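Local coordinates for protein exodeoxyribonuclease III (Archaeoglobus fulgidus, PDB 2VOA) that acts as an AP endonuclease on abasic sites in DNA and, like others of its family, probably depends on magnesium or manganese ions, at residues I20-E25 / H248-A253; P28-M33 / A94-I99; L91-A94 / I99-I102; A141-D146 / L182-V187. The protein carries 1 engineered substitution. One frame throughout, in Å; residues are numbered along the deposited sequence. Where two conformers were deposited one is given.

Interaction 1: I20-E25 / H248-A253; sequences IPWLKE and HLPLVA
W22 reaches from helix 16-26 to P250 and V252, and its indole is used in two ways. P250 lies over one face of the ring system: its CG sits 4.2 Å from the centroid of the W22 five-membered ring, 25° off the ring normal, a CH-pi contact displaced toward the rim. The neighbouring CB of P250 comes to 3.7 Å from W22 CZ2, so the proline lies over the CE2 corner of the indole, between NE1 and CZ2. V252 approaches differently. Its CG2 methyl stands at the edge of the indole, in the ring plane, 3.7 Å from W22 CZ2. The backbones stay well apart, with the CA atoms of W22 and P250 9.4 Å from each other, and the indole spans the gap, its CG turned anti to the W22 backbone N (chi1 -171°). A hydrogen bond from NE1 to OD1 of D236 satisfies the one polar atom of the ring and helps fix its rotation. Around this first shell, P239 of helix 238-241 packs on both W22 and P250, and A5 of strand 2-8 also touches the indole. The backbone of V252 pairs with Y234 and that of A253 with I4, which sets the strand between two partners. H248, two residues before P250, bonds D218 through ND1 and is predicted to be an active-site proton acceptor. The arrangement is helix-on-sheet packing on the outer face of one sheet of the DNase I-like alpha/beta sandwich, on the chain segment that begins with this histidine.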
loop_
_atom_site.group_PDB
_atom_site.type_symbol
_atom_site.label_atom_id
_atom_site.label_comp_id
_atom_site.label_asym_id
_atom_site.label_seq_id
_atom_site.Cartn_x
_atom_site.Cartn_y
_atom_site.Cartn_z
ATOM N N ILE A 20 -6.589 -12.297 -9.074
ATOM C CA ILE A 20 -6.088 -12.827 -10.347
ATOM C C ILE A 20 -5.354 -14.186 -10.170
ATOM O O ILE A 20 -5.726 -15.167 -10.824
ATOM C CB ILE A 20 -5.292 -11.753 -11.149
ATOM C CG1 ILE A 20 -6.184 -10.524 -11.448
ATOM C CG2 ILE A 20 -4.675 -12.344 -12.455
ATOM C CD1 ILE A 20 -7.520 -10.846 -12.182
ATOM N N PRO A 21 -4.350 -14.265 -9.269
ATOM C CA PRO A 21 -3.746 -15.596 -9.003
ATOM C C PRO A 21 -4.764 -16.638 -8.486
ATOM O O PRO A 21 -4.658 -17.845 -8.801
ATOM C CB PRO A 21 -2.708 -15.290 -7.919
ATOM C CG PRO A 21 -2.342 -13.844 -8.154
ATOM C CD PRO A 21 -3.650 -13.197 -8.521
ATOM N N TRP A 22 -5.744 -16.185 -7.703
ATOM C CA TRP A 22 -6.738 -17.108 -7.171
ATOM C C TRP A 22 -7.561 -17.709 -8.331
ATOM O O TRP A 22 -7.818 -18.910 -8.347
ATOM C CB TRP A 22 -7.617 -16.427 -6.111
ATOM C CG TRP A 22 -8.509 -17.395 -5.386
ATOM C CD1 TRP A 22 -8.216 -18.087 -4.236
ATOM C CD2 TRP A 22 -9.814 -17.801 -5.779
ATOM N NE1 TRP A 22 -9.271 -18.908 -3.894
ATOM C CE2 TRP A 22 -10.277 -18.733 -4.809
ATOM C CE3 TRP A 22 -10.658 -17.453 -6.844
ATOM C CZ2 TRP A 22 -11.553 -19.331 -4.885
ATOM C CZ3 TRP A 22 -11.934 -18.046 -6.918
ATOM C CH2 TRP A 22 -12.351 -18.988 -5.950
ATOM N N LEU A 23 -7.945 -16.876 -9.306
ATOM C CA LEU A 23 -8.671 -17.359 -10.498
ATOM C C LEU A 23 -7.811 -18.321 -11.325
ATOM O O LEU A 23 -8.290 -19.349 -11.811
ATOM C CB LEU A 23 -9.168 -16.200 -11.376
ATOM C CG LEU A 23 -10.387 -15.432 -10.850
ATOM C CD1 LEU A 23 -10.580 -14.150 -11.620
ATOM C CD2 LEU A 23 -11.646 -16.288 -10.908
ATOM N N LYS A 24 -6.534 -17.996 -11.481
ATOM C CA LYS A 24 -5.626 -18.883 -12.207
ATOM C C LYS A 24 -5.518 -20.265 -11.549
ATOM O O LYS A 24 -5.463 -21.278 -12.239
ATOM C CB LYS A 24 -4.254 -18.221 -12.367
ATOM C CG LYS A 24 -4.175 -17.343 -13.610
ATOM C CD LYS A 24 -2.752 -17.282 -14.165
ATOM C CE LYS A 24 -2.736 -17.279 -15.715
ATOM N NZ LYS A 24 -1.570 -16.522 -16.307
ATOM N N GLU A 25 -5.522 -20.298 -10.217
ATOM C CA GLU A 25 -5.325 -21.538 -9.457
ATOM C C GLU A 25 -6.594 -22.372 -9.427
ATOM O O GLU A 25 -6.550 -23.583 -9.672
ATOM C CB GLU A 25 -4.864 -21.234 -8.026
ATOM C CG GLU A 25 -4.799 -22.439 -7.056
ATOM C CD GLU A 25 -3.762 -23.516 -7.431
ATOM O OE1 GLU A 25 -2.740 -23.203 -8.071
ATOM O OE2 GLU A 25 -3.961 -24.696 -7.057
ATOM N N HIS A 248 -12.583 -10.743 3.998
ATOM C CA HIS A 248 -13.406 -11.922 3.683
ATOM C C HIS A 248 -12.592 -13.040 3.010
ATOM O O HIS A 248 -11.530 -12.772 2.419
ATOM C CB HIS A 248 -14.578 -11.523 2.774
ATOM C CG HIS A 248 -15.592 -10.670 3.452
ATOM N ND1 HIS A 248 -16.871 -11.117 3.729
ATOM C CD2 HIS A 248 -15.540 -9.385 3.864
ATOM C CE1 HIS A 248 -17.544 -10.152 4.327
ATOM N NE2 HIS A 248 -16.761 -9.095 4.433
ATOM N N LEU A 249 -13.125 -14.268 3.077
ATOM C CA LEU A 249 -12.611 -15.440 2.350
ATOM C C LEU A 249 -13.522 -15.737 1.135
ATOM O O LEU A 249 -14.744 -15.521 1.220
ATOM C CB LEU A 249 -12.696 -16.692 3.250
ATOM C CG LEU A 249 -11.744 -16.948 4.410
ATOM C CD1 LEU A 249 -11.944 -15.940 5.539
ATOM C CD2 LEU A 249 -11.959 -18.355 4.920
ATOM N N PRO A 250 -12.961 -16.266 0.018
ATOM C CA PRO A 250 -13.874 -16.798 -1.003
ATOM C C PRO A 250 -14.685 -17.982 -0.471
ATOM O O PRO A 250 -14.169 -18.804 0.319
ATOM C CB PRO A 250 -12.919 -17.319 -2.105
ATOM C CG PRO A 250 -11.695 -16.524 -1.933
ATOM C CD PRO A 250 -11.556 -16.397 -0.422
ATOM N N LEU A 251 -15.935 -18.065 -0.906
ATOM C CA LEU A 251 -16.784 -19.208 -0.624
ATOM C C LEU A 251 -17.017 -19.875 -1.988
ATOM O O LEU A 251 -17.350 -19.176 -2.961
ATOM C CB LEU A 251 -18.100 -18.766 0.038
ATOM C CG LEU A 251 -19.082 -19.889 0.389
ATOM C CD1 LEU A 251 -18.498 -20.796 1.483
ATOM C CD2 LEU A 251 -20.451 -19.287 0.797
ATOM N N VAL A 252 -16.776 -21.189 -2.055
ATOM C CA VAL A 252 -16.746 -21.946 -3.323
ATOM C C VAL A 252 -17.780 -23.068 -3.264
ATOM O O VAL A 252 -17.887 -23.750 -2.237
ATOM C CB VAL A 252 -15.340 -22.565 -3.590
ATOM C CG1 VAL A 252 -15.275 -23.244 -4.975
ATOM C CG2 VAL A 252 -14.236 -21.498 -3.461
ATOM N N ALA A 253 -18.556 -23.245 -4.334
ATOM C CA ALA A 253 -19.454 -24.405 -4.440
ATOM C C ALA A 253 -19.198 -25.112 -5.759
ATOM O O ALA A 253 -18.913 -24.458 -6.780
ATOM C CB ALA A 253 -20.922 -23.949 -4.383
#

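Interaction 2: P28-M33 / A94-I99; sequences PDILCM and AKIAGI
I30 lays the end of its side chain over the CG2 methyl of I96, with I30 CG1 3.8 Å and I30 CD1 4.0 Å from that methyl. The two isoleucines meet at a slant, with no hydrogen bond between the segments. In I96 it is the methyl branch, CG2, anti to the backbone N, that I30 meets. I30 CD1 also comes to 4.3 Å from I99 CB, so one side chain touches both ends of the turn after strand 91-96. That turn, from I96 to I99, is of type I'; A97 and G98 at its corners have positive phi. I99 N to I96 O (2.9 Å) closes the turn, and I96 N returns a bond of the same length to I99 O, making the two-residue connection of a beta hairpin. The nearest CA atoms, of I30 and I96, stand 7.7 Å apart, bridged by the isoleucine side chains. Strands 30-34 and 91-96 belong to different sheets, and the contact lies between them inside the sandwich. I68 of strand 63-70 touches both I30 and I96, L2 of strand 2-8 lies against I99, and on the other face of strand 30-34 L31 packs under W22 and L23 of helix 16-26.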
loop_
_atom_site.group_PDB
_atom_site.type_symbol
_atom_site.label_atom_id
_atom_site.label_comp_id
_atom_site.label_asym_id
_atom_site.label_seq_id
_atom_site.Cartn_x
_atom_site.Cartn_y
_atom_site.Cartn_z
ATOM N N PRO A 28 -12.602 -21.106 -11.365
ATOM C CA PRO A 28 -14.054 -21.263 -11.242
ATOM C C PRO A 28 -14.723 -20.899 -12.558
ATOM O O PRO A 28 -14.186 -20.085 -13.324
ATOM C CB PRO A 28 -14.434 -20.234 -10.162
ATOM C CG PRO A 28 -13.346 -19.144 -10.281
ATOM C CD PRO A 28 -12.097 -19.965 -10.561
ATOM N N ASP A 29 -15.892 -21.476 -12.822
ATOM C CA ASP A 29 -16.712 -21.014 -13.938
ATOM C C ASP A 29 -17.272 -19.600 -13.768
ATOM O O ASP A 29 -17.370 -18.825 -14.733
ATOM C CB ASP A 29 -17.817 -22.046 -14.185
ATOM C CG ASP A 29 -17.231 -23.405 -14.539
ATOM O OD1 ASP A 29 -17.114 -24.254 -13.625
ATOM O OD2 ASP A 29 -16.825 -23.611 -15.716
ATOM N N ILE A 30 -17.632 -19.269 -12.536
ATOM C CA ILE A 30 -18.267 -17.989 -12.222
ATOM C C ILE A 30 -17.684 -17.529 -10.876
ATOM O O ILE A 30 -17.636 -18.334 -9.929
ATOM C CB ILE A 30 -19.808 -18.182 -12.065
ATOM C CG1 ILE A 30 -20.433 -18.577 -13.402
ATOM C CG2 ILE A 30 -20.441 -16.906 -11.542
ATOM C CD1 ILE A 30 -21.810 -19.162 -13.324
ATOM N N LEU A 31 -17.214 -16.272 -10.797
ATOM C CA LEU A 31 -16.825 -15.655 -9.502
ATOM C C LEU A 31 -17.603 -14.367 -9.329
ATOM O O LEU A 31 -17.401 -13.411 -10.109
ATOM C CB LEU A 31 -15.319 -15.342 -9.448
ATOM C CG LEU A 31 -14.897 -14.521 -8.217
ATOM C CD1 LEU A 31 -15.041 -15.319 -6.933
ATOM C CD2 LEU A 31 -13.464 -13.977 -8.367
ATOM N N CYS A 32 -18.484 -14.351 -8.323
ATOM C CA CYS A 32 -19.191 -13.119 -7.918
ATOM C C CYS A 32 -18.334 -12.328 -6.937
ATOM O O CYS A 32 -17.803 -12.905 -5.990
ATOM C CB CYS A 32 -20.534 -13.441 -7.266
ATOM S SG CYS A 32 -21.630 -14.245 -8.420
ATOM N N MET A 33 -18.227 -11.023 -7.129
ATOM C CA MET A 33 -17.433 -10.211 -6.217
ATOM C C MET A 33 -18.272 -9.079 -5.645
ATOM O O MET A 33 -19.151 -8.561 -6.331
ATOM C CB MET A 33 -16.234 -9.604 -6.968
ATOM C CG MET A 33 -15.211 -10.624 -7.393
ATOM S SD MET A 33 -14.081 -9.971 -8.644
ATOM C CE MET A 33 -14.988 -10.377 -10.153
ATOM N N ALA A 94 -26.947 -11.764 -14.280
ATOM C CA ALA A 94 -26.624 -12.172 -15.643
ATOM C C ALA A 94 -26.955 -13.632 -15.833
ATOM O O ALA A 94 -26.951 -14.395 -14.874
ATOM C CB ALA A 94 -25.142 -11.922 -15.945
ATOM N N LYS A 95 -27.234 -14.023 -17.076
ATOM C CA LYS A 95 -27.269 -15.426 -17.425
ATOM C C LYS A 95 -25.855 -15.794 -17.905
ATOM O O LYS A 95 -25.341 -15.214 -18.884
ATOM C CB LYS A 95 -28.285 -15.659 -18.551
ATOM C CG LYS A 95 -28.595 -17.136 -18.833
ATOM C CD LYS A 95 -29.451 -17.230 -20.081
ATOM C CE LYS A 95 -29.900 -18.650 -20.386
ATOM N NZ LYS A 95 -30.550 -19.268 -19.201
ATOM N N ILE A 96 -25.224 -16.732 -17.203
ATOM C CA ILE A 96 -23.837 -17.123 -17.496
ATOM C C ILE A 96 -23.763 -18.636 -17.607
ATOM O O ILE A 96 -24.096 -19.336 -16.636
ATOM C CB ILE A 96 -22.871 -16.643 -16.384
ATOM C CG1 ILE A 96 -22.975 -15.119 -16.253
ATOM C CG2 ILE A 96 -21.442 -17.050 -16.685
ATOM C CD1 ILE A 96 -22.261 -14.526 -15.055
ATOM N N ALA A 97 -23.340 -19.111 -18.784
ATOM C CA ALA A 97 -23.219 -20.565 -19.034
ATOM C C ALA A 97 -24.518 -21.293 -18.629
ATOM O O ALA A 97 -24.488 -22.354 -18.008
ATOM C CB ALA A 97 -22.018 -21.125 -18.260
ATOM N N GLY A 98 -25.656 -20.693 -18.958
ATOM C CA GLY A 98 -26.950 -21.309 -18.692
ATOM C C GLY A 98 -27.475 -21.138 -17.268
ATOM O O GLY A 98 -28.573 -21.591 -16.989
ATOM N N ILE A 99 -26.707 -20.482 -16.391
ATOM C CA ILE A 99 -27.078 -20.271 -14.964
ATOM C C ILE A 99 -27.577 -18.839 -14.755
ATOM O O ILE A 99 -26.906 -17.888 -15.157
ATOM C CB ILE A 99 -25.848 -20.500 -13.999
ATOM C CG1 ILE A 99 -25.096 -21.805 -14.352
ATOM C CG2 ILE A 99 -26.305 -20.506 -12.514
ATOM C CD1 ILE A 99 -25.966 -23.061 -14.139
#

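Interaction 3: L91-A94 / I99-I102; sequences LIRA and IDVI
Strands 91-96 and 99-105 form a beta hairpin, and the two short segments run antiparallel at 174° with their axes 4.9 Å apart, within one sheet of the DNase I-like sandwich. Backbone pairing is centred on A94 and V101, a hydrogen-bonded pair: A94 N donates to V101 O at 3.0 Å, and V101 N returns a bond to A94 O at 2.9 Å. R93 and I102 form the adjoining non-hydrogen-bonded pair, where R93 CA also makes a CA-H...O contact of 3.2 Å to V101 O. Among the packing contacts, I102 lies alongside R93, pointing the same way, its CG1 over one face of the guanidinium, 3.4 Å from R93 NE; L91 makes a looser apolar contact with the CG2 branch of I102. On the opposite face of the sheet V101 and I92 pack on I68 of strand 63-70. The charged interaction is a salt bridge diagonal to the strand pairing. The chain of R93 leaves with CG anti to its N (chi1 178°) and stays extended to NE, which carries its head across to D100. Y130 and T134 of helix 115-134 take up NH1. The grip on D100 is side-on, guanidinium and carboxylate planes 3° apart: R93 NE meets D100 OD2 at 2.8 Å and R93 NH2 meets D100 OD1 at 2.6 Å, both nearly straight, each oxygen using its syn lone pair.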
loop_
_atom_site.group_PDB
_atom_site.type_symbol
_atom_site.label_atom_id
_atom_site.label_comp_id
_atom_site.label_asym_id
_atom_site.label_seq_id
_atom_site.Cartn_x
_atom_site.Cartn_y
_atom_site.Cartn_z
ATOM N N LEU A 91 -26.285 -4.833 -6.764
ATOM C CA LEU A 91 -26.896 -6.032 -7.330
ATOM C C LEU A 91 -26.569 -6.063 -8.803
ATOM O O LEU A 91 -26.850 -5.102 -9.517
ATOM C CB LEU A 91 -28.422 -6.022 -7.126
ATOM C CG LEU A 91 -29.263 -7.248 -7.523
ATOM C CD1 LEU A 91 -30.618 -7.206 -6.856
ATOM C CD2 LEU A 91 -29.478 -7.417 -9.069
ATOM N N ILE A 92 -25.982 -7.175 -9.230
ATOM C CA ILE A 92 -25.724 -7.403 -10.652
ATOM C C ILE A 92 -26.200 -8.806 -10.978
ATOM O O ILE A 92 -25.976 -9.753 -10.192
ATOM C CB ILE A 92 -24.216 -7.161 -11.023
ATOM C CG1 ILE A 92 -23.997 -7.198 -12.549
ATOM C CG2 ILE A 92 -23.268 -8.121 -10.264
ATOM C CD1 ILE A 92 -22.569 -6.879 -12.971
ATOM N N ARG A 93 -26.884 -8.931 -12.114
ATOM C CA ARG A 93 -27.484 -10.194 -12.512
ATOM C C ARG A 93 -27.183 -10.499 -13.970
ATOM O O ARG A 93 -27.169 -9.602 -14.781
ATOM C CB ARG A 93 -28.982 -10.115 -12.316
ATOM C CG ARG A 93 -29.745 -11.363 -12.753
ATOM C CD ARG A 93 -31.121 -11.290 -12.200
ATOM N NE ARG A 93 -31.821 -12.571 -12.210
ATOM C CZ ARG A 93 -33.082 -12.696 -11.815
ATOM N NH1 ARG A 93 -33.733 -11.623 -11.369
ATOM N NH2 ARG A 93 -33.687 -13.874 -11.846
ATOM N N ALA A 94 -26.947 -11.764 -14.280
ATOM C CA ALA A 94 -26.624 -12.172 -15.643
ATOM C C ALA A 94 -26.955 -13.632 -15.833
ATOM O O ALA A 94 -26.951 -14.395 -14.874
ATOM C CB ALA A 94 -25.142 -11.922 -15.945
ATOM N N ILE A 99 -26.707 -20.482 -16.391
ATOM C CA ILE A 99 -27.078 -20.271 -14.964
ATOM C C ILE A 99 -27.577 -18.839 -14.755
ATOM O O ILE A 99 -26.906 -17.888 -15.157
ATOM C CB ILE A 99 -25.848 -20.500 -13.999
ATOM C CG1 ILE A 99 -25.096 -21.805 -14.352
ATOM C CG2 ILE A 99 -26.305 -20.506 -12.514
ATOM C CD1 ILE A 99 -25.966 -23.061 -14.139
ATOM N N ASP A 100 -28.742 -18.682 -14.124
ATOM C CA ASP A 100 -29.247 -17.345 -13.765
ATOM C C ASP A 100 -28.516 -16.953 -12.491
ATOM O O ASP A 100 -28.721 -17.588 -11.446
ATOM C CB ASP A 100 -30.753 -17.416 -13.518
ATOM C CG ASP A 100 -31.380 -16.067 -13.137
ATOM O OD1 ASP A 100 -32.568 -16.088 -12.735
ATOM O OD2 ASP A 100 -30.720 -15.005 -13.191
ATOM N N VAL A 101 -27.634 -15.959 -12.587
ATOM C CA VAL A 101 -26.778 -15.565 -11.449
ATOM C C VAL A 101 -27.182 -14.216 -10.905
ATOM O O VAL A 101 -27.217 -13.235 -11.643
ATOM C CB VAL A 101 -25.280 -15.483 -11.854
ATOM C CG1 VAL A 101 -24.415 -15.072 -10.641
ATOM C CG2 VAL A 101 -24.798 -16.840 -12.398
ATOM N N ILE A 102 -27.473 -14.174 -9.609
ATOM C CA ILE A 102 -27.839 -12.902 -8.943
ATOM C C ILE A 102 -26.808 -12.639 -7.836
ATOM O O ILE A 102 -26.714 -13.411 -6.901
ATOM C CB ILE A 102 -29.262 -12.933 -8.318
ATOM C CG1 ILE A 102 -30.308 -13.500 -9.289
ATOM C CG2 ILE A 102 -29.646 -11.529 -7.821
ATOM C CD1 ILE A 102 -30.720 -14.962 -9.000
#

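Interaction 4: A141-D146 / L182-V187; sequences AVWCGD and LGFVDV
An edge-to-face (T-shaped) aromatic pair, W143 with F184, joins strand 141-144 to the segment that leads into strand 185-186, on the helix-covered side of one sheet of the DNase I-like alpha/beta sandwich. The edge of the tryptophan six-membered ring is turned toward the face of the phenylalanine; their centroids are 5.3 Å apart and the planes meet at 67°. Strand 218-222 runs between strands 141-144 and 185-186 in the sheet, and its L221 touches both aromatic residues. The pair thus arches over this strand, with the CA atoms of W143 and F184 8.1 Å apart. W143 has its CG anti to the backbone N, turned so that the benzo edge faces F184, while NE1 bonds to OG1 of T104. Helix 115-134 lays L127 and L131 against the indole, and F137 makes a second edge-to-face contact with F184. G183, with positive phi, is the first residue to leave the helical conformation before F184. At the other end of the strand the chain turns a corner at G145 into D146, a predicted magnesium ligand and active-site residue that receives N8 ND2 on OD2. W143 therefore sits on the strand that leads to this aspartate, three residues before it. Outside the indole ring, W143 CB rests 3.9 Å from F184 CE2, and CE3 of W143 stands 3.8 Å above the F184 plane, over its centre.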
loop_
_atom_site.group_PDB
_atom_site.type_symbol
_atom_site.label_atom_id
_atom_site.label_comp_id
_atom_site.label_asym_id
_atom_site.label_seq_id
_atom_site.Cartn_x
_atom_site.Cartn_y
_atom_site.Cartn_z
ATOM N N ALA A 141 -30.574 -21.602 -10.892
ATOM C CA ALA A 141 -30.230 -20.241 -10.522
ATOM C C ALA A 141 -29.426 -20.249 -9.233
ATOM O O ALA A 141 -29.607 -21.134 -8.382
ATOM C CB ALA A 141 -31.480 -19.371 -10.359
ATOM N N VAL A 142 -28.524 -19.281 -9.127
ATOM C CA VAL A 142 -27.725 -19.075 -7.913
ATOM C C VAL A 142 -27.849 -17.614 -7.505
ATOM O O VAL A 142 -27.644 -16.713 -8.329
ATOM C CB VAL A 142 -26.215 -19.486 -8.100
ATOM C CG1 VAL A 142 -26.075 -20.886 -8.648
ATOM C CG2 VAL A 142 -25.424 -18.498 -8.973
ATOM N N TRP A 143 -28.194 -17.392 -6.238
ATOM C CA TRP A 143 -28.153 -16.075 -5.634
ATOM C C TRP A 143 -26.962 -16.185 -4.706
ATOM O O TRP A 143 -26.916 -17.061 -3.826
ATOM C CB TRP A 143 -29.472 -15.778 -4.922
ATOM C CG TRP A 143 -29.421 -14.695 -3.906
ATOM C CD1 TRP A 143 -28.714 -13.510 -3.958
ATOM C CD2 TRP A 143 -30.141 -14.682 -2.669
ATOM N NE1 TRP A 143 -28.954 -12.772 -2.801
ATOM C CE2 TRP A 143 -29.797 -13.487 -1.991
ATOM C CE3 TRP A 143 -31.011 -15.590 -2.047
ATOM C CZ2 TRP A 143 -30.311 -13.165 -0.714
ATOM C CZ3 TRP A 143 -31.511 -15.281 -0.764
ATOM C CH2 TRP A 143 -31.154 -14.066 -0.123
ATOM N N CYS A 144 -25.955 -15.354 -5.014
ATOM C CA CYS A 144 -24.658 -15.258 -4.304
ATOM C C CYS A 144 -24.506 -13.909 -3.635
ATOM O O CYS A 144 -25.182 -12.941 -4.009
ATOM C CB CYS A 144 -23.496 -15.364 -5.290
ATOM S SG CYS A 144 -23.202 -16.973 -6.027
ATOM N N GLY A 145 -23.596 -13.823 -2.665
ATOM C CA GLY A 145 -23.127 -12.519 -2.265
ATOM C C GLY A 145 -22.732 -12.400 -0.827
ATOM O O GLY A 145 -22.625 -13.396 -0.103
ATOM N N ASP A 146 -22.471 -11.154 -0.454
ATOM C CA ASP A 146 -22.223 -10.829 0.915
ATOM C C ASP A 146 -23.550 -10.311 1.418
ATOM O O ASP A 146 -23.962 -9.196 1.083
ATOM C CB ASP A 146 -21.131 -9.773 1.036
ATOM C CG ASP A 146 -20.802 -9.432 2.481
ATOM O OD1 ASP A 146 -21.519 -9.863 3.428
ATOM O OD2 ASP A 146 -19.809 -8.684 2.668
ATOM N N LEU A 182 -38.354 -19.180 -0.174
ATOM C CA LEU A 182 -38.818 -19.207 -1.567
ATOM C C LEU A 182 -38.350 -20.479 -2.282
ATOM O O LEU A 182 -38.951 -20.906 -3.288
ATOM C CB LEU A 182 -38.322 -17.982 -2.334
ATOM C CG LEU A 182 -38.977 -16.635 -2.033
ATOM C CD1 LEU A 182 -38.269 -15.549 -2.838
ATOM C CD2 LEU A 182 -40.460 -16.652 -2.370
ATOM N N GLY A 183 -37.272 -21.059 -1.763
ATOM C CA GLY A 183 -36.744 -22.319 -2.287
ATOM C C GLY A 183 -35.279 -22.222 -2.615
ATOM O O GLY A 183 -34.788 -22.884 -3.551
ATOM N N PHE A 184 -34.557 -21.377 -1.886
ATOM C CA PHE A 184 -33.114 -21.353 -2.015
ATOM C C PHE A 184 -32.489 -22.292 -1.005
ATOM O O PHE A 184 -32.949 -22.384 0.151
ATOM C CB PHE A 184 -32.574 -19.951 -1.831
ATOM C CG PHE A 184 -32.847 -19.048 -2.988
ATOM C CD1 PHE A 184 -33.830 -18.055 -2.884
ATOM C CD2 PHE A 184 -32.127 -19.180 -4.182
ATOM C CE1 PHE A 184 -34.078 -17.202 -3.956
ATOM C CE2 PHE A 184 -32.369 -18.329 -5.266
ATOM C CZ PHE A 184 -33.336 -17.338 -5.146
ATOM N N VAL A 185 -31.465 -23.016 -1.449
ATOM C CA VAL A 185 -30.715 -23.898 -0.551
ATOM C C VAL A 185 -29.334 -23.284 -0.227
ATOM O O VAL A 185 -28.569 -22.957 -1.136
ATOM C CB VAL A 185 -30.527 -25.280 -1.185
ATOM C CG1 VAL A 185 -29.778 -26.177 -0.233
ATOM C CG2 VAL A 185 -31.919 -25.890 -1.510
ATOM N N ASP A 186 -29.025 -23.161 1.064
ATOM C CA ASP A 186 -27.738 -22.582 1.509
ATOM C C ASP A 186 -26.773 -23.761 1.413
ATOM O O ASP A 186 -26.689 -24.585 2.336
ATOM C CB ASP A 186 -27.881 -22.141 2.969
ATOM C CG ASP A 186 -26.707 -21.320 3.506
ATOM O OD1 ASP A 186 -25.617 -21.226 2.905
ATOM O OD2 ASP A 186 -26.893 -20.733 4.597
ATOM N N VAL A 187 -26.098 -23.882 0.276
ATOM C CA VAL A 187 -25.380 -25.138 -0.015
ATOM C C VAL A 187 -24.214 -25.408 0.945
ATOM O O VAL A 187 -23.847 -26.569 1.161
ATOM C CB VAL A 187 -24.967 -25.255 -1.531
ATOM C CG1 VAL A 187 -26.206 -25.350 -2.393
ATOM C CG2 VAL A 187 -24.036 -24.086 -1.956
#

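Overall arrangement
Interactions 1 and 4 each run up to the predicted metal site: H248 CE1 lies 3.2 Å from D146 OD2, although the contact centres are about 18 Å apart. Interaction 3 is the hairpin 91-96/99-105, and interaction 2 packs its turn onto strand 30-34 of the other sheet, their centres about 7 Å apart, sharing A94 and I99. Interaction 4 takes up the next strand, 141-144, beside 99-105, joined by probable hydrogen bonds of I102 with V142 and C144. W22, L23, P28 and L31 link interactions 1 and 2. Along the chain, interactions 2 to 4 fall between the segments of interaction 1, which joins the chain's beginning and end on the outer face of one sheet.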